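Local coordinates for protein precorrin-3 methylase (PDB 3NUT) that probably transfers a methyl group from S-adenosyl-L-methionine to a precorrin intermediate in the biosynthesis of adenosylcobalamin (vitamin B12), at residues F149-R161 with Q179-C191. Numbering follows the deposited sequence.
Sequences FEILEKRLRHAAR and QFTRVLEILREEC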
ATOM      1  N   PHE A 149      -2.114  -7.690 -23.773  1.00 68.14           N
ATOM      2  CA  PHE A 149      -1.027  -8.410 -23.087  1.00 66.85           C
ATOM      3  C   PHE A 149       0.335  -7.702 -23.243  1.00 66.06           C
ATOM      4  O   PHE A 149       1.165  -7.706 -22.331  1.00 65.88           O
ATOM      5  CB  PHE A 149      -0.944  -9.868 -23.570  1.00 66.68           C
ATOM      6  CG  PHE A 149       0.097 -10.674 -22.854  1.00 66.41           C
ATOM      7  CD1 PHE A 149      -0.213 -11.338 -21.670  1.00 65.85           C
ATOM      8  CD2 PHE A 149       1.403 -10.745 -23.345  1.00 65.65           C
ATOM      9  CE1 PHE A 149       0.759 -12.068 -20.991  1.00 65.09           C
ATOM     10  CE2 PHE A 149       2.377 -11.471 -22.673  1.00 64.51           C
ATOM     11  CZ  PHE A 149       2.054 -12.132 -21.496  1.00 64.64           C
ATOM     12  N   GLU A 150       0.534  -7.092 -24.406  1.00 64.99           N
ATOM     13  CA  GLU A 150       1.697  -6.271 -24.717  1.00 63.83           C
ATOM     14  C   GLU A 150       2.151  -5.361 -23.559  1.00 62.25           C
ATOM     15  O   GLU A 150       3.332  -5.357 -23.205  1.00 62.17           O
ATOM     16  CB  GLU A 150       1.371  -5.444 -25.960  1.00 64.26           C
ATOM     17  CG  GLU A 150       2.555  -4.838 -26.683  1.00 67.02           C
ATOM     18  CD  GLU A 150       2.134  -3.652 -27.551  1.00 70.84           C
ATOM     19  OE1 GLU A 150       2.214  -3.761 -28.803  1.00 71.15           O
ATOM     20  OE2 GLU A 150       1.697  -2.623 -26.975  1.00 71.80           O
ATOM     21  N   ILE A 151       1.221  -4.606 -22.968  1.00 60.37           N
ATOM     22  CA  ILE A 151       1.565  -3.649 -21.906  1.00 58.49           C
ATOM     23  C   ILE A 151       1.978  -4.314 -20.581  1.00 57.29           C
ATOM     24  O   ILE A 151       2.937  -3.888 -19.924  1.00 56.61           O
ATOM     25  CB  ILE A 151       0.431  -2.647 -21.642  1.00 58.90           C
ATOM     26  CG1 ILE A 151       0.036  -1.898 -22.933  1.00 58.53           C
ATOM     27  CG2 ILE A 151       0.813  -1.682 -20.479  1.00 58.59           C
ATOM     28  CD1 ILE A 151       1.064  -0.864 -23.446  1.00 58.19           C
ATOM     29  N   LEU A 152       1.243  -5.344 -20.188  1.00 55.68           N
ATOM     30  CA  LEU A 152       1.600  -6.163 -19.030  1.00 54.63           C
ATOM     31  C   LEU A 152       3.046  -6.694 -19.115  1.00 54.08           C
ATOM     32  O   LEU A 152       3.778  -6.746 -18.106  1.00 53.86           O
ATOM     33  CB  LEU A 152       0.611  -7.326 -18.897  1.00 54.19           C
ATOM     34  CG  LEU A 152       0.858  -8.291 -17.747  1.00 54.12           C
ATOM     35  CD1 LEU A 152       0.990  -7.517 -16.434  1.00 53.41           C
ATOM     36  CD2 LEU A 152      -0.237  -9.367 -17.660  1.00 52.98           C
ATOM     37  N   GLU A 153       3.446  -7.081 -20.326  1.00 53.24           N
ATOM     38  CA  GLU A 153       4.782  -7.610 -20.572  1.00 52.45           C
ATOM     39  C   GLU A 153       5.821  -6.496 -20.395  1.00 51.14           C
ATOM     40  O   GLU A 153       6.834  -6.683 -19.710  1.00 50.91           O
ATOM     41  CB  GLU A 153       4.854  -8.252 -21.967  1.00 53.00           C
ATOM     42  CG  GLU A 153       6.076  -9.165 -22.183  1.00 54.23           C
ATOM     43  CD  GLU A 153       6.386  -9.449 -23.658  1.00 56.07           C
ATOM     44  OE1 GLU A 153       7.262 -10.315 -23.898  1.00 57.90           O
ATOM     45  OE2 GLU A 153       5.784  -8.811 -24.567  1.00 53.91           O
ATOM     46  N   LYS A 154       5.555  -5.332 -20.984  1.00 49.55           N
ATOM     47  CA  LYS A 154       6.427  -4.169 -20.801  1.00 48.44           C
ATOM     48  C   LYS A 154       6.594  -3.844 -19.299  1.00 47.94           C
ATOM     49  O   LYS A 154       7.683  -3.443 -18.854  1.00 48.16           O
ATOM     50  CB  LYS A 154       5.892  -2.964 -21.592  1.00 48.28           C
ATOM     51  CG  LYS A 154       6.592  -1.616 -21.307  1.00 48.12           C
ATOM     52  CD  LYS A 154       5.963  -0.445 -22.071  1.00 46.03           C
ATOM     53  CE  LYS A 154       4.621  -0.022 -21.466  1.00 46.90           C
ATOM     54  NZ  LYS A 154       4.094   1.251 -22.098  1.00 46.16           N
ATOM     55  N   ARG A 155       5.527  -4.052 -18.525  1.00 46.41           N
ATOM     56  CA  ARG A 155       5.553  -3.758 -17.100  1.00 45.49           C
ATOM     57  C   ARG A 155       6.388  -4.812 -16.387  1.00 45.04           C
ATOM     58  O   ARG A 155       7.260  -4.470 -15.584  1.00 44.23           O
ATOM     59  CB  ARG A 155       4.136  -3.686 -16.494  1.00 44.90           C
ATOM     60  CG  ARG A 155       3.284  -2.515 -16.976  1.00 43.88           C
ATOM     61  CD  ARG A 155       3.476  -1.259 -16.126  1.00 42.63           C
ATOM     62  NE  ARG A 155       2.884  -0.042 -16.693  1.00 40.19           N
ATOM     63  CZ  ARG A 155       1.574   0.145 -16.887  1.00 39.80           C
ATOM     64  NH1 ARG A 155       0.705  -0.830 -16.580  1.00 35.09           N
ATOM     65  NH2 ARG A 155       1.128   1.313 -17.385  1.00 34.74           N
ATOM     66  N   LEU A 156       6.125  -6.084 -16.685  1.00 44.60           N
ATOM     67  CA  LEU A 156       6.862  -7.167 -16.032  1.00 44.77           C
ATOM     68  C   LEU A 156       8.361  -7.027 -16.206  1.00 44.73           C
ATOM     69  O   LEU A 156       9.081  -6.979 -15.232  1.00 44.42           O
ATOM     70  CB  LEU A 156       6.428  -8.533 -16.542  1.00 44.70           C
ATOM     71  CG  LEU A 156       5.291  -9.318 -15.897  1.00 44.44           C
ATOM     72  CD1 LEU A 156       5.006  -8.903 -14.437  1.00 44.39           C
ATOM     73  CD2 LEU A 156       4.073  -9.198 -16.746  1.00 43.00           C
ATOM     74  N   ARG A 157       8.819  -6.918 -17.452  1.00 45.48           N
ATOM     75  CA  ARG A 157      10.267  -6.857 -17.747  1.00 45.83           C
ATOM     76  C   ARG A 157      10.982  -5.661 -17.128  1.00 45.97           C
ATOM     77  O   ARG A 157      12.123  -5.794 -16.664  1.00 45.98           O
ATOM     78  CB  ARG A 157      10.550  -6.938 -19.258  1.00 46.17           C
ATOM     79  CG  ARG A 157       9.995  -8.202 -19.911  1.00 45.30           C
ATOM     80  CD  ARG A 157      10.447  -8.332 -21.364  1.00 45.59           C
ATOM     81  NE  ARG A 157       9.977  -9.589 -21.927  1.00 44.78           N
ATOM     82  CZ  ARG A 157      10.609 -10.747 -21.793  1.00 45.62           C
ATOM     83  NH1 ARG A 157      11.754 -10.798 -21.130  1.00 47.19           N
ATOM     84  NH2 ARG A 157      10.094 -11.851 -22.320  1.00 46.34           N
ATOM     85  N   HIS A 158      10.324  -4.505 -17.099  1.00 45.67           N
ATOM     86  CA  HIS A 158      10.928  -3.356 -16.439  1.00 45.94           C
ATOM     87  C   HIS A 158      11.009  -3.433 -14.900  1.00 45.90           C
ATOM     88  O   HIS A 158      11.917  -2.861 -14.288  1.00 45.55           O
ATOM     89  CB  HIS A 158      10.254  -2.084 -16.894  1.00 46.57           C
ATOM     90  CG  HIS A 158      10.663  -1.680 -18.266  1.00 46.85           C
ATOM     91  ND1 HIS A 158      11.868  -1.066 -18.527  1.00 47.91           N
ATOM     92  CD2 HIS A 158      10.049  -1.836 -19.461  1.00 47.31           C
ATOM     93  CE1 HIS A 158      11.975  -0.847 -19.824  1.00 47.85           C
ATOM     94  NE2 HIS A 158      10.882  -1.302 -20.413  1.00 48.52           N
ATOM     95  N   ALA A 159      10.077  -4.148 -14.283  1.00 45.74           N
ATOM     96  CA  ALA A 159      10.086  -4.312 -12.838  1.00 46.00           C
ATOM     97  C   ALA A 159      11.213  -5.300 -12.527  1.00 45.95           C
ATOM     98  O   ALA A 159      11.999  -5.103 -11.606  1.00 45.88           O
ATOM     99  CB  ALA A 159       8.727  -4.839 -12.349  1.00 45.90           C
ATOM    100  N   ALA A 160      11.298  -6.338 -13.350  1.00 46.11           N
ATOM    101  CA  ALA A 160      12.390  -7.283 -13.301  1.00 46.45           C
ATOM    102  C   ALA A 160      13.736  -6.585 -13.413  1.00 46.44           C
ATOM    103  O   ALA A 160      14.631  -6.850 -12.609  1.00 47.04           O
ATOM    104  CB  ALA A 160      12.234  -8.349 -14.388  1.00 46.55           C
ATOM    105  N   ARG A 161      13.876  -5.681 -14.383  1.00 46.25           N
ATOM    106  CA  ARG A 161      15.190  -5.107 -14.698  1.00 45.95           C
ATOM    107  C   ARG A 161      15.627  -4.040 -13.710  1.00 45.56           C
ATOM    108  O   ARG A 161      16.816  -3.897 -13.440  1.00 45.80           O
ATOM    109  CB  ARG A 161      15.263  -4.590 -16.150  1.00 46.35           C
ATOM    110  CG  ARG A 161      15.268  -5.693 -17.217  1.00 46.55           C
ATOM    111  CD  ARG A 161      15.105  -5.131 -18.635  1.00 46.39           C
ATOM    112  NE  ARG A 161      14.687  -6.162 -19.595  1.00 47.83           N
ATOM    113  CZ  ARG A 161      14.360  -5.922 -20.869  1.00 47.59           C
ATOM    114  NH1 ARG A 161      14.390  -4.688 -21.346  1.00 46.97           N
ATOM    115  NH2 ARG A 161      13.976  -6.912 -21.663  1.00 46.18           N
ATOM    116  N   GLN A 179      -2.605 -16.932 -18.830  1.00 58.64           N
ATOM    117  CA  GLN A 179      -1.842 -15.673 -18.771  1.00 57.87           C
ATOM    118  C   GLN A 179      -0.756 -15.652 -17.689  1.00 57.18           C
ATOM    119  O   GLN A 179       0.356 -15.186 -17.930  1.00 57.08           O
ATOM    120  CB  GLN A 179      -2.776 -14.471 -18.633  1.00 57.81           C
ATOM    121  CG  GLN A 179      -2.110 -13.134 -18.872  1.00 57.52           C
ATOM    122  CD  GLN A 179      -3.085 -12.129 -19.440  1.00 59.84           C
ATOM    123  OE1 GLN A 179      -3.396 -12.153 -20.640  1.00 60.32           O
ATOM    124  NE2 GLN A 179      -3.588 -11.241 -18.583  1.00 59.06           N
ATOM    125  N   PHE A 180      -1.088 -16.160 -16.506  1.00 56.68           N
ATOM    126  CA  PHE A 180      -0.145 -16.261 -15.394  1.00 56.15           C
ATOM    127  C   PHE A 180       1.012 -17.221 -15.698  1.00 56.40           C
ATOM    128  O   PHE A 180       2.119 -17.055 -15.180  1.00 56.18           O
ATOM    129  CB  PHE A 180      -0.883 -16.706 -14.134  1.00 55.78           C
ATOM    130  CG  PHE A 180      -0.023 -16.739 -12.896  1.00 54.09           C
ATOM    131  CD1 PHE A 180       0.696 -15.619 -12.498  1.00 51.68           C
ATOM    132  CD2 PHE A 180       0.045 -17.885 -12.116  1.00 52.15           C
ATOM    133  CE1 PHE A 180       1.483 -15.646 -11.348  1.00 51.13           C
ATOM    134  CE2 PHE A 180       0.836 -17.920 -10.966  1.00 51.41           C
ATOM    135  CZ  PHE A 180       1.553 -16.794 -10.581  1.00 49.71           C
ATOM    136  N   THR A 181       0.734 -18.231 -16.528  1.00 56.80           N
ATOM    137  CA  THR A 181       1.766 -19.100 -17.090  1.00 56.52           C
ATOM    138  C   THR A 181       2.766 -18.266 -17.892  1.00 56.76           C
ATOM    139  O   THR A 181       3.972 -18.450 -17.727  1.00 56.90           O
ATOM    140  CB  THR A 181       1.152 -20.191 -17.999  1.00 56.85           C
ATOM    141  OG1 THR A 181       0.150 -20.914 -17.275  1.00 56.04           O
ATOM    142  CG2 THR A 181       2.236 -21.172 -18.519  1.00 56.39           C
ATOM    143  N   ARG A 182       2.275 -17.352 -18.740  1.00 56.71           N
ATOM    144  CA  ARG A 182       3.158 -16.426 -19.470  1.00 57.19           C
ATOM    145  C   ARG A 182       4.004 -15.600 -18.493  1.00 57.26           C
ATOM    146  O   ARG A 182       5.221 -15.501 -18.661  1.00 57.41           O
ATOM    147  CB  ARG A 182       2.395 -15.482 -20.407  1.00 57.41           C
ATOM    148  CG  ARG A 182       1.422 -16.121 -21.400  1.00 59.59           C
ATOM    149  CD  ARG A 182       2.004 -16.271 -22.822  1.00 62.67           C
ATOM    150  NE  ARG A 182       2.049 -15.053 -23.659  1.00 64.68           N
ATOM    151  CZ  ARG A 182       1.022 -14.556 -24.360  1.00 66.01           C
ATOM    152  NH1 ARG A 182      -0.171 -15.142 -24.319  1.00 66.89           N
ATOM    153  NH2 ARG A 182       1.175 -13.459 -25.098  1.00 64.89           N
ATOM    154  N   VAL A 183       3.360 -15.032 -17.468  1.00 56.90           N
ATOM    155  CA  VAL A 183       4.044 -14.201 -16.468  1.00 56.74           C
ATOM    156  C   VAL A 183       5.213 -14.899 -15.765  1.00 56.78           C
ATOM    157  O   VAL A 183       6.269 -14.291 -15.582  1.00 57.07           O
ATOM    158  CB  VAL A 183       3.043 -13.609 -15.416  1.00 56.91           C
ATOM    159  CG1 VAL A 183       3.775 -13.054 -14.194  1.00 56.32           C
ATOM    160  CG2 VAL A 183       2.165 -12.525 -16.053  1.00 55.89           C
ATOM    161  N   LEU A 184       5.029 -16.157 -15.367  1.00 56.90           N
ATOM    162  CA  LEU A 184       6.127 -16.967 -14.809  1.00 57.22           C
ATOM    163  C   LEU A 184       7.273 -17.188 -15.813  1.00 57.68           C
ATOM    164  O   LEU A 184       8.453 -17.212 -15.432  1.00 57.60           O
ATOM    165  CB  LEU A 184       5.606 -18.314 -14.309  1.00 56.88           C
ATOM    166  CG  LEU A 184       4.701 -18.291 -13.080  1.00 57.37           C
ATOM    167  CD1 LEU A 184       4.040 -19.625 -12.886  1.00 57.93           C
ATOM    168  CD2 LEU A 184       5.484 -17.893 -11.824  1.00 57.64           C
ATOM    169  N   GLU A 185       6.910 -17.361 -17.084  1.00 58.05           N
ATOM    170  CA  GLU A 185       7.878 -17.555 -18.158  1.00 58.74           C
ATOM    171  C   GLU A 185       8.713 -16.295 -18.280  1.00 58.43           C
ATOM    172  O   GLU A 185       9.947 -16.361 -18.241  1.00 58.14           O
ATOM    173  CB  GLU A 185       7.177 -17.894 -19.498  1.00 59.14           C
ATOM    174  CG  GLU A 185       8.106 -18.439 -20.610  1.00 61.16           C
ATOM    175  CD  GLU A 185       7.506 -18.340 -22.022  1.00 63.71           C
ATOM    176  OE1 GLU A 185       7.466 -19.374 -22.727  1.00 64.36           O
ATOM    177  OE2 GLU A 185       7.073 -17.233 -22.433  1.00 65.56           O
ATOM    178  N   ILE A 186       8.043 -15.149 -18.409  1.00 58.24           N
ATOM    179  CA  ILE A 186       8.741 -13.866 -18.431  1.00 58.38           C
ATOM    180  C   ILE A 186       9.673 -13.751 -17.217  1.00 58.62           C
ATOM    181  O   ILE A 186      10.801 -13.268 -17.325  1.00 59.05           O
ATOM    182  CB  ILE A 186       7.776 -12.654 -18.413  1.00 58.29           C
ATOM    183  CG1 ILE A 186       6.539 -12.878 -19.298  1.00 57.91           C
ATOM    184  CG2 ILE A 186       8.531 -11.361 -18.770  1.00 58.87           C
ATOM    185  CD1 ILE A 186       6.659 -12.392 -20.713  1.00 56.63           C
ATOM    186  N   LEU A 187       9.197 -14.200 -16.060  1.00 58.75           N
ATOM    187  CA  LEU A 187       9.955 -14.052 -14.826  1.00 58.76           C
ATOM    188  C   LEU A 187      11.203 -14.918 -14.832  1.00 58.73           C
ATOM    189  O   LEU A 187      12.305 -14.436 -14.533  1.00 58.87           O
ATOM    190  CB  LEU A 187       9.085 -14.346 -13.600  1.00 58.92           C
ATOM    191  CG  LEU A 187       8.230 -13.219 -13.014  1.00 59.03           C
ATOM    192  CD1 LEU A 187       7.601 -13.712 -11.715  1.00 59.22           C
ATOM    193  CD2 LEU A 187       9.052 -11.946 -12.770  1.00 58.97           C
ATOM    194  N   ARG A 188      11.034 -16.195 -15.169  1.00 58.62           N
ATOM    195  CA  ARG A 188      12.183 -17.047 -15.462  1.00 58.46           C
ATOM    196  C   ARG A 188      13.109 -16.390 -16.506  1.00 58.59           C
ATOM    197  O   ARG A 188      14.328 -16.416 -16.339  1.00 58.63           O
ATOM    198  CB  ARG A 188      11.747 -18.443 -15.885  1.00 58.11           C
ATOM    199  CG  ARG A 188      11.088 -19.212 -14.755  1.00 58.01           C
ATOM    200  CD  ARG A 188      10.669 -20.601 -15.184  1.00 57.93           C
ATOM    201  NE  ARG A 188       9.850 -20.601 -16.404  1.00 58.92           N
ATOM    202  CZ  ARG A 188       8.603 -21.060 -16.485  1.00 57.37           C
ATOM    203  NH1 ARG A 188       7.990 -21.568 -15.419  1.00 56.02           N
ATOM    204  NH2 ARG A 188       7.971 -21.009 -17.645  1.00 57.97           N
ATOM    205  N   GLU A 189      12.544 -15.750 -17.535  1.00 58.69           N
ATOM    206  CA  GLU A 189      13.369 -15.091 -18.549  1.00 58.57           C
ATOM    207  C   GLU A 189      14.266 -14.024 -17.965  1.00 58.41           C
ATOM    208  O   GLU A 189      15.446 -13.981 -18.279  1.00 58.97           O
ATOM    209  CB  GLU A 189      12.538 -14.546 -19.709  1.00 58.79           C
ATOM    210  CG  GLU A 189      12.122 -15.641 -20.689  1.00 60.36           C
ATOM    211  CD  GLU A 189      11.462 -15.123 -21.961  1.00 61.55           C
ATOM    212  OE1 GLU A 189      11.580 -13.919 -22.259  1.00 63.23           O
ATOM    213  OE2 GLU A 189      10.834 -15.934 -22.674  1.00 61.95           O
ATOM    214  N   GLU A 190      13.724 -13.192 -17.081  1.00 58.35           N
ATOM    215  CA  GLU A 190      14.426 -11.975 -16.641  1.00 58.03           C
ATOM    216  C   GLU A 190      15.107 -12.043 -15.266  1.00 58.47           C
ATOM    217  O   GLU A 190      15.821 -11.117 -14.884  1.00 58.30           O
ATOM    218  CB  GLU A 190      13.467 -10.783 -16.691  1.00 57.71           C
ATOM    219  CG  GLU A 190      13.002 -10.410 -18.082  1.00 56.10           C
ATOM    220  CD  GLU A 190      13.885  -9.377 -18.743  1.00 54.77           C
ATOM    221  OE1 GLU A 190      14.693  -8.725 -18.045  1.00 53.92           O
ATOM    222  OE2 GLU A 190      13.760  -9.194 -19.970  1.00 55.05           O
ATOM    223  N   CYS A 191      14.900 -13.138 -14.537  1.00 59.20           N
ATOM    224  CA  CYS A 191      15.361 -13.248 -13.154  1.00 59.79           C
ATOM    225  C   CYS A 191      16.162 -14.513 -12.886  1.00 60.26           C
ATOM    226  O   CYS A 191      16.015 -15.515 -13.585  1.00 60.45           O
ATOM    227  CB  CYS A 191      14.156 -13.232 -12.197  1.00 60.38           C
ATOM    228  SG  CYS A 191      13.086 -11.762 -12.281  1.00 60.17           S
TER
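Arg157 lays its guanidinium flat over Ile186, whose CG2 sits 3.7 Å from Arg157 CZ beneath the centre of the plane, while three carboxylates lie round its edge. A long, extended chain suits this reach: Arg157 NH2 hydrogen-bonds to Glu189 OE1 within a salt bridge, in the guanidinium plane but from above the plane of the carboxylate, and Arg157 NH1 meets the anti lone pair of Glu190 OE2 at 2.8 Å. One turn back on its own helix, Glu153 OE1 takes a weak, 3.4 Å bond from Arg157 NE. Bent at chi2 (-91°), Glu190 sends its carboxylate across to helix 149-161, where Arg161 grips it side-on, NE to OE1 at 3.0 Å and NH2 to OE2. Two arginines thus share Glu190 OE2, which probably favours its ionised form. Helix 149-161 is the helix of a beta-alpha-beta crossover from strand 137-141 to strand 165-169; helix 179-190 follows that second strand and packs beside it, crossing at -33°. Leu156 and Val183, touching at right angles, both rest on Phe168. Small Ala160 lets the helices close in, its CB 3.6 Å from Glu190 CB. At the other end Phe149, with CG anti to its backbone nitrogen (chi1 -177°), swings its ring under Arg182 in a cation-pi contact, Arg182 CZ 3.8 Å from the centroid of the Phe149 ring. Gln179 CG lies at the ring's edge, and its amide NE2 bonds to Leu142 O.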